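Local coordinates for protein halohydrin dehalogenase (Rhizobium radiobacter, PDB 4IY1) that dehalogenates halohydrins, probably closing them to epoxides with release of halide, on a short-chain dehydrogenase/reductase scaffold, and, in this engineered form, is used for cyanolysis in atorvastatin synthesis, at residues H72-V77 with R122-I127; F129-A134 with A172-G177. The protein carries 37 engineered substitutions. All coordinates share one frame; numbering follows the deposited sequence.

Contact 1: H72-V77 with R122-I127; sequences HVDILV and RKSGHI. Engineered in segment 72-77: His72 (natural residue Gln), Ile75 (natural residue Val).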
ATOM      1  N   HIS B  72     -15.199 -20.530  26.286  1.00 53.95           N
ATOM      2  CA  HIS B  72     -14.020 -19.672  26.124  1.00 47.94           C
ATOM      3  C   HIS B  72     -13.886 -19.408  24.681  1.00 49.64           C
ATOM      4  O   HIS B  72     -13.863 -20.345  23.881  1.00 59.58           O
ATOM      5  CB  HIS B  72     -12.743 -20.380  26.585  1.00 52.80           C
ATOM      6  CG  HIS B  72     -12.202 -19.872  27.905  1.00 76.77           C
ATOM      7  ND1 HIS B  72     -11.445 -20.638  28.726  1.00 77.05           N
ATOM      8  CD2 HIS B  72     -12.382 -18.648  28.565  1.00 75.50           C
ATOM      9  CE1 HIS B  72     -11.128 -19.932  29.831  1.00 68.32           C
ATOM     10  NE2 HIS B  72     -11.703 -18.713  29.729  1.00 69.65           N
ATOM     11  N   VAL B  73     -13.697 -18.147  24.322  1.00 41.64           N
ATOM     12  CA  VAL B  73     -13.775 -17.749  22.924  1.00 40.95           C
ATOM     13  C   VAL B  73     -12.434 -17.977  22.221  1.00 36.73           C
ATOM     14  O   VAL B  73     -11.393 -17.497  22.666  1.00 40.96           O
ATOM     15  CB  VAL B  73     -14.230 -16.282  22.789  1.00 40.49           C
ATOM     16  CG1 VAL B  73     -14.268 -15.856  21.335  1.00 36.38           C
ATOM     17  CG2 VAL B  73     -15.579 -16.082  23.457  1.00 44.77           C
ATOM     18  N   ASP B  74     -12.440 -18.823  21.203  1.00 36.97           N
ATOM     19  CA  ASP B  74     -11.221 -19.086  20.450  1.00 30.99           C
ATOM     20  C   ASP B  74     -11.197 -18.194  19.224  1.00 25.21           C
ATOM     21  O   ASP B  74     -10.137 -17.846  18.724  1.00 31.07           O
ATOM     22  CB  ASP B  74     -11.145 -20.556  20.041  1.00 31.66           C
ATOM     23  CG  ASP B  74     -11.037 -21.495  21.242  1.00 38.28           C
ATOM     24  OD1 ASP B  74     -12.048 -22.130  21.594  1.00 45.59           O
ATOM     25  OD2 ASP B  74      -9.930 -21.647  21.793  1.00 36.20           O
ATOM     26  N   ILE B  75     -12.371 -17.883  18.697  1.00 27.72           N
ATOM     27  CA  ILE B  75     -12.457 -17.099  17.475  1.00 28.24           C
ATOM     28  C   ILE B  75     -13.463 -15.977  17.579  1.00 31.81           C
ATOM     29  O   ILE B  75     -14.634 -16.209  17.913  1.00 31.71           O
ATOM     30  CB  ILE B  75     -12.789 -17.989  16.253  1.00 30.40           C
ATOM     31  CG1 ILE B  75     -11.706 -19.056  16.054  1.00 31.59           C
ATOM     32  CG2 ILE B  75     -12.871 -17.149  14.998  1.00 29.23           C
ATOM     33  CD1 ILE B  75     -12.282 -20.418  15.706  1.00 37.77           C
ATOM     34  N   LEU B  76     -13.011 -14.758  17.283  1.00 28.27           N
ATOM     35  CA  LEU B  76     -13.911 -13.636  17.149  1.00 26.27           C
ATOM     36  C   LEU B  76     -13.990 -13.255  15.681  1.00 26.33           C
ATOM     37  O   LEU B  76     -12.975 -12.943  15.057  1.00 26.09           O
ATOM     38  CB  LEU B  76     -13.362 -12.438  17.937  1.00 27.18           C
ATOM     39  CG  LEU B  76     -14.006 -11.066  17.709  1.00 27.22           C
ATOM     40  CD1 LEU B  76     -15.497 -11.099  18.081  1.00 22.07           C
ATOM     41  CD2 LEU B  76     -13.255  -9.975  18.521  1.00 22.44           C
ATOM     42  N   VAL B  77     -15.194 -13.225  15.133  1.00 26.35           N
ATOM     43  CA  VAL B  77     -15.395 -12.612  13.837  1.00 28.03           C
ATOM     44  C   VAL B  77     -16.245 -11.372  14.017  1.00 33.17           C
ATOM     45  O   VAL B  77     -17.449 -11.469  14.310  1.00 25.83           O
ATOM     46  CB  VAL B  77     -16.079 -13.562  12.830  1.00 28.36           C
ATOM     47  CG1 VAL B  77     -16.220 -12.882  11.482  1.00 27.29           C
ATOM     48  CG2 VAL B  77     -15.314 -14.857  12.717  1.00 24.10           C
ATOM     49  N   ARG B 122      -4.554 -17.755  27.653  1.00 33.18           N
ATOM     50  CA  ARG B 122      -4.448 -19.058  26.997  1.00 33.66           C
ATOM     51  C   ARG B 122      -3.399 -19.133  25.883  1.00 37.80           C
ATOM     52  O   ARG B 122      -3.119 -20.213  25.364  1.00 37.41           O
ATOM     53  CB  ARG B 122      -5.816 -19.513  26.483  1.00 39.82           C
ATOM     54  CG  ARG B 122      -6.877 -19.642  27.574  1.00 46.19           C
ATOM     55  CD  ARG B 122      -8.295 -19.428  27.039  1.00 46.81           C
ATOM     56  NE  ARG B 122      -8.698 -20.512  26.151  1.00 60.38           N
ATOM     57  CZ  ARG B 122      -9.023 -20.366  24.863  1.00 69.14           C
ATOM     58  NH1 ARG B 122      -9.063 -19.152  24.298  1.00 62.56           N
ATOM     59  NH2 ARG B 122      -9.302 -21.445  24.134  1.00 51.79           N
ATOM     60  N   LYS B 123      -2.757 -18.010  25.565  1.00 30.06           N
ATOM     61  CA  LYS B 123      -1.885 -17.958  24.410  1.00 29.72           C
ATOM     62  C   LYS B 123      -2.546 -18.676  23.211  1.00 29.11           C
ATOM     63  O   LYS B 123      -1.920 -19.487  22.552  1.00 31.40           O
ATOM     64  CB  LYS B 123      -0.519 -18.570  24.713  1.00 29.97           C
ATOM     65  CG  LYS B 123       0.213 -17.919  25.875  1.00 37.51           C
ATOM     66  CD  LYS B 123       1.041 -16.741  25.374  1.00 51.21           C
ATOM     67  CE  LYS B 123       1.568 -15.872  26.512  1.00 57.01           C
ATOM     68  NZ  LYS B 123       0.519 -14.942  27.026  1.00 55.42           N
ATOM     69  N   SER B 124      -3.833 -18.430  22.982  1.00 34.44           N
ATOM     70  CA  SER B 124      -4.443 -18.877  21.742  1.00 32.68           C
ATOM     71  C   SER B 124      -5.756 -18.154  21.452  1.00 34.99           C
ATOM     72  O   SER B 124      -6.492 -17.782  22.359  1.00 37.58           O
ATOM     73  CB  SER B 124      -4.619 -20.404  21.733  1.00 39.36           C
ATOM     74  OG  SER B 124      -5.896 -20.770  22.204  1.00 44.79           O
ATOM     75  N   GLY B 125      -6.047 -17.974  20.172  1.00 28.08           N
ATOM     76  CA  GLY B 125      -7.237 -17.260  19.746  1.00 27.67           C
ATOM     77  C   GLY B 125      -6.954 -16.734  18.347  1.00 28.22           C
ATOM     78  O   GLY B 125      -5.805 -16.757  17.889  1.00 28.17           O
ATOM     79  N   HIS B 126      -8.014 -16.372  17.633  1.00 28.05           N
ATOM     80  CA  HIS B 126      -7.885 -15.722  16.338  1.00 28.66           C
ATOM     81  C   HIS B 126      -8.914 -14.643  16.300  1.00 29.28           C
ATOM     82  O   HIS B 126     -10.037 -14.838  16.774  1.00 26.37           O
ATOM     83  CB  HIS B 126      -8.163 -16.717  15.212  1.00 26.49           C
ATOM     84  CG  HIS B 126      -7.109 -17.769  15.063  1.00 24.61           C
ATOM     85  ND1 HIS B 126      -7.122 -18.903  15.780  1.00 24.99           N
ATOM     86  CD2 HIS B 126      -6.068 -17.908  14.136  1.00 25.07           C
ATOM     87  CE1 HIS B 126      -6.047 -19.664  15.453  1.00 22.18           C
ATOM     88  NE2 HIS B 126      -5.422 -19.078  14.427  1.00 21.68           N
ATOM     89  N   ILE B 127      -8.535 -13.494  15.743  1.00 22.76           N
ATOM     90  CA  ILE B 127      -9.408 -12.352  15.656  1.00 21.30           C
ATOM     91  C   ILE B 127      -9.477 -11.821  14.233  1.00 22.52           C
ATOM     92  O   ILE B 127      -8.446 -11.672  13.563  1.00 21.42           O
ATOM     93  CB  ILE B 127      -8.902 -11.232  16.584  1.00 23.28           C
ATOM     94  CG1 ILE B 127      -8.975 -11.713  18.052  1.00 18.63           C
ATOM     95  CG2 ILE B 127      -9.739  -9.968  16.409  1.00 18.03           C
ATOM     96  CD1 ILE B 127      -8.600 -10.611  19.019  1.00 20.06           C
TER
HETATM   97  O   HOH W   1      -8.477 -20.006  17.795  1.00 39.43           O
HETATM   98  O   HOH W   2      -7.884 -20.486  20.590  1.00 41.10           O
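Arg122 and Asp74 make the charged part of this contact. The bend of the arginine chain at chi3 (68°) turns the guanidinium down to the Asp74 carboxylate. NH2 of Arg122 then meets OD2 of Asp74 at 2.4 Å in a salt bridge, a separation so short that its exact value is doubtful. The carboxylate approaches the guanidinium edge, with the two planes 64° apart. OD1 of Asp74 turns the other way and accepts from the backbone N of Thr3, on the neighbouring strand 3-6.

CB of the engineered His72, a poorly ordered residue, lies over one face of the guanidinium; OG of Ser124 lies over the other, toward its rim. CD of Arg122 lies 4.0 Å from the centroid of the His72 ring, a CH-pi contact only as certain as the placing of His72.

Backbone bonds take over where the strands pair in parallel. N of His126 donates to O of Asp74 at 2.8 Å, and N of Leu76 to O of His126 at 3.0 Å. CA of Gly125 also comes within 3.1 Å of Asp74 O, a CA-H...O contact. CD2 of Leu76 touches CG2 of Ile127 at 4.1 Å, on the side covered by helix 94-122.

One water donates to Asp74 O and hydrogen-bonds His126 ND1, while NE2 of that ring pairs with Asp230; another links Asp74 OD2 to Ser124 OG.

An alanine in place of Arg122 would probably leave the Asp74 carboxylate without its charged mate and one face of the His72 ring uncovered. With arginine, water and a neighbouring strand all gripping it, Asp74 is likely to stay ionised, and its pairing with Arg122 ties the end of helix 94-122 to the chain entering strand 75-79 of the Rossmann-like parallel sheet.

Contact 2: F129-A134 with A172-G177; sequences FITSAA and AIAPNG. Engineered in segment 129-134: Ala134 (natural residue Thr). Engineered in segment 172-177: Ala174 (natural residue Gly), Gly177 (natural residue Tyr).
In Ile130, chi1 of -57° puts CG1 beside the backbone N and CG2 anti to it, which sets this methyl against the Pro175 ring. CG2 of Ile130 meets CG of Pro175 at 4.0 Å, the two side chains crossing at about a right angle. The segments belong to a beta-alpha-beta crossover of the Rossmann-like fold: strands 126-130 and 170-175 run parallel, joined through helix 143-163.

Two bonds zip the strand ends together. N of Ile173 donates to O of Phe129 at 2.8 Å, nearly straight, and N of Thr131 to O of Ile173, also at 2.8 Å but tilted 30° from the carbonyl plane. CB of Ala172 packs on CB of Phe129 while the phenyl ring leads off to Leu155 and Ala156 of helix 143-163.

Beyond Ile130 the first segment leaves the sheet yet stays close to the second. CD of Pro175 sits 3.4 Å from O of Thr131. CB of the engineered Ala174 lies 3.6 Å from C of Ser132. Hydroxyl OG1 of Thr131 turns to the helix, bonding Ser153. CB of Ala133 touches CB of Asn176 at 4.0 Å.

The last cross-bond runs from N of Ala133 to O of Pro175 at 2.9 Å, its donor above the carbonyl plane; beside it, OG of Ser132 accepts from N of Ala134 at 3.0 Å, closing an ST turn.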
ATOM      1  N   PHE B 129     -11.552  -9.134  11.709  1.00 22.25           N
ATOM      2  CA  PHE B 129     -12.461  -8.041  11.434  1.00 19.84           C
ATOM      3  C   PHE B 129     -12.950  -8.184   9.984  1.00 24.03           C
ATOM      4  O   PHE B 129     -12.143  -8.207   9.053  1.00 25.72           O
ATOM      5  CB  PHE B 129     -11.716  -6.706  11.563  1.00 21.43           C
ATOM      6  CG  PHE B 129     -11.281  -6.365  12.979  1.00 23.00           C
ATOM      7  CD1 PHE B 129     -10.450  -5.293  13.208  1.00 24.04           C
ATOM      8  CD2 PHE B 129     -11.697  -7.134  14.067  1.00 25.46           C
ATOM      9  CE1 PHE B 129     -10.038  -4.958  14.492  1.00 24.56           C
ATOM     10  CE2 PHE B 129     -11.265  -6.841  15.346  1.00 24.20           C
ATOM     11  CZ  PHE B 129     -10.421  -5.758  15.558  1.00 22.69           C
ATOM     12  N   ILE B 130     -14.255  -8.122   9.779  1.00 22.88           N
ATOM     13  CA  ILE B 130     -14.749  -7.926   8.425  1.00 25.85           C
ATOM     14  C   ILE B 130     -14.927  -6.448   8.101  1.00 24.82           C
ATOM     15  O   ILE B 130     -15.791  -5.787   8.666  1.00 25.78           O
ATOM     16  CB  ILE B 130     -16.003  -8.790   8.131  1.00 26.50           C
ATOM     17  CG1 ILE B 130     -15.647 -10.251   8.371  1.00 22.34           C
ATOM     18  CG2 ILE B 130     -16.408  -8.646   6.666  1.00 29.59           C
ATOM     19  CD1 ILE B 130     -16.834 -11.172   8.319  1.00 34.03           C
ATOM     20  N   THR B 131     -14.014  -5.883   7.285  1.00 23.63           N
ATOM     21  CA  THR B 131     -14.094  -4.440   6.986  1.00 21.83           C
ATOM     22  C   THR B 131     -14.693  -4.133   5.588  1.00 29.36           C
ATOM     23  O   THR B 131     -15.842  -4.509   5.313  1.00 28.85           O
ATOM     24  CB  THR B 131     -12.740  -3.720   7.247  1.00 23.24           C
ATOM     25  OG1 THR B 131     -11.775  -4.129   6.272  1.00 21.71           O
ATOM     26  CG2 THR B 131     -12.195  -4.132   8.681  1.00 21.68           C
ATOM     27  N   SER B 132     -13.928  -3.474   4.713  1.00 24.92           N
ATOM     28  CA  SER B 132     -14.383  -3.196   3.359  1.00 26.74           C
ATOM     29  C   SER B 132     -13.248  -2.718   2.457  1.00 33.35           C
ATOM     30  O   SER B 132     -12.364  -1.975   2.909  1.00 24.65           O
ATOM     31  CB  SER B 132     -15.461  -2.132   3.378  1.00 26.39           C
ATOM     32  OG  SER B 132     -15.753  -1.719   2.062  1.00 31.29           O
ATOM     33  N   ALA B 133     -13.377  -2.997   1.149  1.00 28.99           N
ATOM     34  CA  ALA B 133     -12.371  -2.599   0.171  1.00 25.21           C
ATOM     35  C   ALA B 133     -12.595  -1.150  -0.208  1.00 30.84           C
ATOM     36  O   ALA B 133     -11.820  -0.566  -0.958  1.00 29.04           O
ATOM     37  CB  ALA B 133     -12.425  -3.499  -1.056  1.00 30.04           C
ATOM     38  N   ALA B 134     -13.587  -0.533   0.428  1.00 29.58           N
ATOM     39  CA  ALA B 134     -13.789   0.906   0.302  1.00 30.88           C
ATOM     40  C   ALA B 134     -12.642   1.736   0.922  1.00 28.62           C
ATOM     41  O   ALA B 134     -12.324   2.788   0.414  1.00 28.08           O
ATOM     42  CB  ALA B 134     -15.128   1.300   0.896  1.00 29.70           C
ATOM     43  N   ALA B 172      -7.735  -8.683   8.921  1.00 20.94           N
ATOM     44  CA  ALA B 172      -8.941  -8.004   8.398  1.00 25.07           C
ATOM     45  C   ALA B 172      -9.340  -8.552   7.014  1.00 26.01           C
ATOM     46  O   ALA B 172      -8.482  -8.843   6.186  1.00 21.65           O
ATOM     47  CB  ALA B 172      -8.734  -6.497   8.316  1.00 21.18           C
ATOM     48  N   ILE B 173     -10.638  -8.702   6.775  1.00 25.94           N
ATOM     49  CA  ILE B 173     -11.099  -9.111   5.449  1.00 24.89           C
ATOM     50  C   ILE B 173     -11.872  -7.960   4.848  1.00 26.58           C
ATOM     51  O   ILE B 173     -12.870  -7.529   5.399  1.00 27.30           O
ATOM     52  CB  ILE B 173     -12.005 -10.363   5.491  1.00 29.73           C
ATOM     53  CG1 ILE B 173     -11.201 -11.595   5.884  1.00 21.12           C
ATOM     54  CG2 ILE B 173     -12.642 -10.603   4.103  1.00 23.24           C
ATOM     55  CD1 ILE B 173     -12.088 -12.793   6.260  1.00 26.66           C
ATOM     56  N   ALA B 174     -11.381  -7.442   3.725  1.00 23.36           N
ATOM     57  CA  ALA B 174     -11.911  -6.214   3.169  1.00 21.82           C
ATOM     58  C   ALA B 174     -12.644  -6.554   1.846  1.00 23.80           C
ATOM     59  O   ALA B 174     -12.017  -6.668   0.811  1.00 22.87           O
ATOM     60  CB  ALA B 174     -10.756  -5.231   2.880  1.00 19.69           C
ATOM     61  N   PRO B 175     -13.955  -6.783   1.910  1.00 27.01           N
ATOM     62  CA  PRO B 175     -14.654  -7.290   0.733  1.00 30.06           C
ATOM     63  C   PRO B 175     -15.183  -6.202  -0.178  1.00 29.02           C
ATOM     64  O   PRO B 175     -15.279  -5.031   0.208  1.00 28.39           O
ATOM     65  CB  PRO B 175     -15.816  -8.113   1.325  1.00 30.94           C
ATOM     66  CG  PRO B 175     -15.644  -8.052   2.819  1.00 28.40           C
ATOM     67  CD  PRO B 175     -14.771  -6.888   3.121  1.00 22.22           C
ATOM     68  N   ASN B 176     -15.401  -6.559  -1.433  1.00 30.52           N
ATOM     69  CA  ASN B 176     -16.358  -5.816  -2.267  1.00 35.24           C
ATOM     70  C   ASN B 176     -17.069  -6.796  -3.206  1.00 35.87           C
ATOM     71  O   ASN B 176     -16.462  -7.759  -3.650  1.00 32.26           O
ATOM     72  CB  ASN B 176     -15.659  -4.706  -3.064  1.00 35.46           C
ATOM     73  CG  ASN B 176     -16.633  -3.882  -3.909  1.00 37.25           C
ATOM     74  OD1 ASN B 176     -16.715  -4.044  -5.137  1.00 37.35           O
ATOM     75  ND2 ASN B 176     -17.364  -2.990  -3.261  1.00 29.12           N
ATOM     76  N   GLY B 177     -18.377  -6.612  -3.402  1.00 35.19           N
ATOM     77  CA  GLY B 177     -19.125  -7.396  -4.372  1.00 29.48           C
ATOM     78  C   GLY B 177     -19.431  -8.797  -3.869  1.00 35.23           C
ATOM     79  O   GLY B 177     -19.554  -9.740  -4.665  1.00 35.62           O
TER

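How the contacts relate
Contact 1 and contact 2 share strand 126-130, pairing opposite edges of it: contact 1 joins its start to strand 75-79, contact 2 its end to strand 170-175. Their centres lie about 20 Å apart, yet they touch where CG1 of Val77 packs on CD1 of Ile130 at 3.6 Å. Contact 1 is partly buried, about 16 Å from the chain centre, and mixes strand pairing with a salt bridge and bound waters. Contact 2 is wholly buried, about 7 Å from that centre, and relies on backbone bonds and apolar side chains. There the backbone O of Asn176 also has a weak hydrogen bond with OH of Tyr231 of the second subunit.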